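Local coordinates for adapter protein MecA 2 (Bacillus subtilis, PDB 3JTN) that works as an adaptor that targets unfolded and aggregated proteins, and the competence factor ComK, to the ClpC protease, which its C-terminal domain binds, at residues L39-L44 / E50-V55; H8-I13 / E84-H89. All coordinates share one frame; numbering follows the deposited sequence.

Contact 1: residues L39-L44 / E50-V55; sequences LSLEDL and EGVVAV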
loop_
_atom_site.group_PDB
_atom_site.type_symbol
_atom_site.label_atom_id
_atom_site.label_comp_id
_atom_site.label_asym_id
_atom_site.label_seq_id
_atom_site.Cartn_x
_atom_site.Cartn_y
_atom_site.Cartn_z
ATOM N N LEU A 39 0.793 3.341 -1.099
ATOM C CA LEU A 39 0.220 2.046 -1.368
ATOM C C LEU A 39 -1.250 2.230 -1.630
ATOM O O LEU A 39 -1.941 2.970 -0.928
ATOM C CB LEU A 39 0.428 1.099 -0.196
ATOM C CG LEU A 39 -0.134 -0.312 -0.352
ATOM C CD1 LEU A 39 0.745 -1.174 -1.224
ATOM C CD2 LEU A 39 -0.258 -0.932 1.016
ATOM N N SER A 40 -1.721 1.556 -2.662
ATOM C CA SER A 40 -3.127 1.565 -2.991
ATOM C C SER A 40 -3.545 0.132 -2.881
ATOM O O SER A 40 -2.837 -0.754 -3.362
ATOM C CB SER A 40 -3.335 2.045 -4.425
ATOM O OG SER A 40 -4.618 1.664 -4.890
ATOM N N LEU A 41 -4.673 -0.105 -2.225
ATOM C CA LEU A 41 -5.236 -1.441 -2.134
ATOM C C LEU A 41 -6.617 -1.390 -2.755
ATOM O O LEU A 41 -7.337 -0.403 -2.603
ATOM C CB LEU A 41 -5.339 -1.903 -0.674
ATOM C CG LEU A 41 -4.053 -2.172 0.106
ATOM C CD1 LEU A 41 -4.400 -2.521 1.537
ATOM C CD2 LEU A 41 -3.225 -3.285 -0.524
ATOM N N GLU A 42 -6.980 -2.454 -3.459
ATOM C CA GLU A 42 -8.265 -2.524 -4.130
ATOM C C GLU A 42 -9.070 -3.671 -3.540
ATOM O O GLU A 42 -10.272 -3.544 -3.300
ATOM C CB GLU A 42 -8.076 -2.741 -5.631
ATOM C CG GLU A 42 -7.608 -4.144 -5.991
ATOM C CD GLU A 42 -8.164 -4.637 -7.317
ATOM O OE1 GLU A 42 -7.407 -5.293 -8.067
ATOM O OE2 GLU A 42 -9.355 -4.372 -7.601
ATOM N N ASP A 43 -8.402 -4.799 -3.318
ATOM C CA ASP A 43 -9.057 -5.952 -2.723
ATOM C C ASP A 43 -8.639 -6.065 -1.270
ATOM O O ASP A 43 -7.449 -6.117 -0.957
ATOM C CB ASP A 43 -8.728 -7.240 -3.482
ATOM C CG ASP A 43 -9.660 -8.383 -3.115
ATOM O OD1 ASP A 43 -10.473 -8.220 -2.179
ATOM O OD2 ASP A 43 -9.583 -9.446 -3.765
ATOM N N LEU A 44 -9.625 -6.078 -0.387
ATOM C CA LEU A 44 -9.376 -6.189 1.046
ATOM C C LEU A 44 -9.548 -7.619 1.562
ATOM O O LEU A 44 -9.709 -7.844 2.759
ATOM C CB LEU A 44 -10.288 -5.229 1.813
ATOM C CG LEU A 44 -10.108 -3.757 1.449
ATOM C CD1 LEU A 44 -11.062 -3.369 0.339
ATOM C CD2 LEU A 44 -10.342 -2.894 2.655
ATOM N N GLU A 50 -12.353 -0.636 7.277
ATOM C CA GLU A 50 -11.911 -0.208 8.598
ATOM C C GLU A 50 -10.816 -1.130 9.112
ATOM O O GLU A 50 -9.849 -0.676 9.701
ATOM C CB GLU A 50 -13.085 -0.190 9.581
ATOM C CG GLU A 50 -14.226 0.735 9.187
ATOM C CD GLU A 50 -15.039 0.210 8.011
ATOM O OE1 GLU A 50 -15.338 -1.002 7.981
ATOM O OE2 GLU A 50 -15.384 1.014 7.117
ATOM N N GLY A 51 -10.981 -2.428 8.878
ATOM C CA GLY A 51 -9.991 -3.414 9.264
ATOM C C GLY A 51 -8.641 -3.167 8.624
ATOM O O GLY A 51 -7.633 -3.026 9.310
ATOM N N VAL A 52 -8.622 -3.107 7.299
ATOM C CA VAL A 52 -7.379 -2.932 6.570
ATOM C C VAL A 52 -6.794 -1.542 6.788
ATOM O O VAL A 52 -5.593 -1.401 7.020
ATOM C CB VAL A 52 -7.560 -3.207 5.076
ATOM C CG1 VAL A 52 -6.234 -3.005 4.339
ATOM C CG2 VAL A 52 -8.089 -4.624 4.864
ATOM N N VAL A 53 -7.637 -0.517 6.725
ATOM C CA VAL A 53 -7.183 0.844 7.000
ATOM C C VAL A 53 -6.555 0.935 8.379
ATOM O O VAL A 53 -5.473 1.492 8.537
ATOM C CB VAL A 53 -8.329 1.872 6.895
ATOM C CG1 VAL A 53 -8.044 3.092 7.759
ATOM C CG2 VAL A 53 -8.532 2.275 5.447
ATOM N N ALA A 54 -7.243 0.393 9.380
ATOM C CA ALA A 54 -6.718 0.378 10.734
ATOM C C ALA A 54 -5.279 -0.116 10.728
ATOM O O ALA A 54 -4.413 0.494 11.354
ATOM C CB ALA A 54 -7.584 -0.489 11.640
ATOM N N VAL A 55 -5.011 -1.210 10.018
ATOM C CA VAL A 55 -3.644 -1.720 9.983
ATOM C C VAL A 55 -2.770 -0.823 9.126
ATOM O O VAL A 55 -1.590 -0.645 9.425
ATOM C CB VAL A 55 -3.525 -3.195 9.508
ATOM C CG1 VAL A 55 -4.814 -3.967 9.780
ATOM C CG2 VAL A 55 -3.154 -3.265 8.054
#

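Contact 2: residues H8-I13 / E84-H89; sequences HSFEDI and ETIQTH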
loop_
_atom_site.group_PDB
_atom_site.type_symbol
_atom_site.label_atom_id
_atom_site.label_comp_id
_atom_site.label_asym_id
_atom_site.label_seq_id
_atom_site.Cartn_x
_atom_site.Cartn_y
_atom_site.Cartn_z
ATOM N N HIS A 8 6.116 7.042 5.345
ATOM C CA HIS A 8 7.292 7.817 5.674
ATOM C C HIS A 8 8.457 7.310 4.830
ATOM O O HIS A 8 9.108 8.081 4.126
ATOM C CB HIS A 8 7.598 7.714 7.165
ATOM C CG HIS A 8 8.929 8.278 7.536
ATOM N ND1 HIS A 8 9.254 9.601 7.334
ATOM C CD2 HIS A 8 10.023 7.697 8.081
ATOM C CE1 HIS A 8 10.492 9.814 7.743
ATOM N NE2 HIS A 8 10.980 8.675 8.202
ATOM N N SER A 9 8.698 6.004 4.889
ATOM C CA SER A 9 9.724 5.385 4.060
ATOM C C SER A 9 9.222 4.085 3.455
ATOM O O SER A 9 8.228 3.525 3.913
ATOM C CB SER A 9 10.992 5.120 4.875
ATOM O OG SER A 9 10.699 4.351 6.022
ATOM N N PHE A 10 9.914 3.604 2.425
ATOM C CA PHE A 10 9.542 2.347 1.791
ATOM C C PHE A 10 9.606 1.185 2.785
ATOM O O PHE A 10 8.940 0.167 2.612
ATOM C CB PHE A 10 10.429 2.050 0.578
ATOM C CG PHE A 10 10.016 0.815 -0.170
ATOM C CD1 PHE A 10 9.028 0.873 -1.136
ATOM C CD2 PHE A 10 10.583 -0.413 0.125
ATOM C CE1 PHE A 10 8.631 -0.263 -1.806
ATOM C CE2 PHE A 10 10.186 -1.555 -0.545
ATOM C CZ PHE A 10 9.210 -1.479 -1.508
ATOM N N GLU A 11 10.406 1.339 3.834
ATOM C CA GLU A 11 10.494 0.306 4.857
ATOM C C GLU A 11 9.170 0.112 5.599
ATOM O O GLU A 11 8.847 -0.999 6.014
ATOM C CB GLU A 11 11.632 0.595 5.842
ATOM C CG GLU A 11 12.992 0.149 5.337
ATOM C CD GLU A 11 14.103 0.438 6.328
ATOM O OE1 GLU A 11 13.921 1.324 7.192
ATOM O OE2 GLU A 11 15.159 -0.222 6.243
ATOM N N ASP A 12 8.407 1.186 5.776
ATOM C CA ASP A 12 7.111 1.061 6.435
ATOM C C ASP A 12 6.190 0.224 5.560
ATOM O O ASP A 12 5.283 -0.443 6.053
ATOM C CB ASP A 12 6.505 2.439 6.719
ATOM C CG ASP A 12 7.259 3.202 7.808
ATOM O OD1 ASP A 12 7.497 2.617 8.892
ATOM O OD2 ASP A 12 7.608 4.386 7.588
ATOM N N ILE A 13 6.440 0.243 4.253
ATOM C CA ILE A 13 5.669 -0.589 3.333
ATOM C C ILE A 13 6.171 -2.012 3.407
ATOM O O ILE A 13 5.393 -2.944 3.300
ATOM C CB ILE A 13 5.716 -0.072 1.876
ATOM C CG1 ILE A 13 5.138 1.348 1.789
ATOM C CG2 ILE A 13 4.911 -0.989 0.945
ATOM C CD1 ILE A 13 4.971 1.852 0.342
ATOM N N GLU A 84 3.166 -9.247 -2.206
ATOM C CA GLU A 84 3.741 -10.541 -2.487
ATOM C C GLU A 84 5.147 -10.378 -3.045
ATOM O O GLU A 84 6.009 -11.207 -2.792
ATOM C CB GLU A 84 2.870 -11.346 -3.443
ATOM C CG GLU A 84 3.268 -11.259 -4.882
ATOM C CD GLU A 84 3.229 -12.612 -5.546
ATOM O OE1 GLU A 84 4.223 -13.361 -5.419
ATOM O OE2 GLU A 84 2.207 -12.931 -6.188
ATOM N N THR A 85 5.368 -9.304 -3.795
ATOM C CA THR A 85 6.698 -8.963 -4.279
ATOM C C THR A 85 7.636 -8.695 -3.114
ATOM O O THR A 85 8.755 -9.176 -3.084
ATOM C CB THR A 85 6.658 -7.713 -5.146
ATOM O OG1 THR A 85 6.005 -8.018 -6.381
ATOM C CG2 THR A 85 8.079 -7.214 -5.420
ATOM N N ILE A 86 7.163 -7.914 -2.154
ATOM C CA ILE A 86 7.942 -7.602 -0.970
ATOM C C ILE A 86 8.163 -8.839 -0.114
ATOM O O ILE A 86 9.295 -9.165 0.228
ATOM C CB ILE A 86 7.250 -6.534 -0.135
ATOM C CG1 ILE A 86 7.338 -5.186 -0.848
ATOM C CG2 ILE A 86 7.880 -6.451 1.238
ATOM C CD1 ILE A 86 6.745 -4.039 -0.062
ATOM N N GLN A 87 7.081 -9.530 0.231
ATOM C CA GLN A 87 7.184 -10.684 1.112
ATOM C C GLN A 87 8.033 -11.757 0.483
ATOM O O GLN A 87 8.618 -12.579 1.182
ATOM C CB GLN A 87 5.812 -11.249 1.461
ATOM C CG GLN A 87 5.028 -10.355 2.363
ATOM C CD GLN A 87 5.767 -10.056 3.636
ATOM O OE1 GLN A 87 6.235 -8.938 3.842
ATOM N NE2 GLN A 87 5.890 -11.057 4.499
ATOM N N THR A 88 8.105 -11.746 -0.842
ATOM C CA THR A 88 8.844 -12.774 -1.553
ATOM C C THR A 88 10.340 -12.463 -1.550
ATOM O O THR A 88 11.129 -13.162 -2.186
ATOM C CB THR A 88 8.318 -12.954 -2.986
ATOM O OG1 THR A 88 8.520 -14.307 -3.409
ATOM C CG2 THR A 88 9.010 -12.001 -3.947
ATOM N N HIS A 89 10.721 -11.417 -0.820
ATOM C CA HIS A 89 12.126 -11.019 -0.699
ATOM C C HIS A 89 12.511 -10.832 0.764
ATOM O O HIS A 89 13.607 -11.191 1.177
ATOM C CB HIS A 89 12.393 -9.708 -1.457
ATOM C CG HIS A 89 12.365 -9.850 -2.947
ATOM N ND1 HIS A 89 13.452 -10.283 -3.674
ATOM C CD2 HIS A 89 11.384 -9.604 -3.847
ATOM C CE1 HIS A 89 13.140 -10.307 -4.957
ATOM N NE2 HIS A 89 11.891 -9.897 -5.090
#

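Contact 1: residues L39-L44 / E50-V55
Val52 sends its two methyls to two different leucines, Leu41 and Leu44, and these two pairs make up the contact. CG1 of Val52 meets CD1 of Leu41 at 3.4 Å, tighter than usual for two methyl carbons. CG2 of Val52 lies 3.6 Å from CD2 of Leu44, a methyl that also approaches the valine CB. CB of Leu44 also approaches CG2 of Val52, at 3.8 Å, so here the flank of the leucine as well as its end takes part. The valine rotamer explains the split: CG1 stands anti to the backbone N (chi1 180°), which leaves CG2 anti to the carbonyl carbon, and each branch faces its own leucine. Both leucines cross the valine obliquely. In the antiparallel sheet of this C-terminal domain, strand 36-41 ends at Leu41, and a loop through Leu44 leads on to helix 49-59; the contact therefore joins a strand end to the helix that follows it in sequence. The CA atoms of Leu44 and Val52 lie 6.7 Å apart, close enough for short aliphatic side chains to bridge the gap. Leu41 has CG anti to its carbonyl carbon (chi1 -68°), and an extended chi2 carries CD1 out to the valine. Around this apolar cluster, Leu20 of helix 10-22 and Ile25 also pack on Leu41, Ile3 of strand 3-7 touches Leu44, and His47 lies against Val52.

Contact 2: residues H8-I13 / E84-H89
Two helices of the MecA C-terminal domain, 10-22 near its beginning and 82-87 near its end, are joined here by an apolar side-chain contact. Ile86 supplies the whole of one side, reaching across with its CD1 methyl. Ile86 CD1 lies 3.8 Å from Phe10 CZ and 3.7 Å from Ile13 CG2, so a single methyl is shared by an aromatic ring and a branched aliphatic chain. The backbones stay well apart, with 8.5 Å between the CA atoms of Ile13 and Ile86, and the length of the isoleucine spans the gap: CG1 is anti to the carbonyl carbon (chi1 -71°) and chi2 is extended, placing CD1 at the far end. Phe10 and Ile86 approach from opposite directions, the methyl meeting the ring obliquely, whereas Ile13 and Ile86 cross at about a right angle. Ile13 touches with its short CG2 branch, while the end of its longer branch leads away from Ile86. The phenylalanine ring is carried there by CG standing anti to the backbone N (chi1 -176°). Met78 of strand 75-78 touches both Phe10 and Ile86, Tyr37 stacks edge-to-face with Phe10, and Ile14 and Ser17 extend the surface met by Ile86 along helix 10-22. Ile86 CD1 also lies 3.8 Å from Ile13 O, which is hydrogen-bonded to Ser17 OG.

How the contacts relate
Both contacts are buried and apolar, yet they lie on opposite sides of the chain's centre, with their own centres about 15 Å apart and their nearest atoms about 5 Å from each other. Contact 1 is local, its segments six residues apart in sequence; it ties a strand end to the following helix and is purely aliphatic. Contact 2 pairs two helices from the two ends of the domain, 71 residues apart, and adds an aromatic ring. It also buries less surface, 118 against 164 Å². Helix 10-22 and strand 3-7 are common ground, each lending side chains to both contacts, although the helix forms one whole side of contact 2 and only borders contact 1.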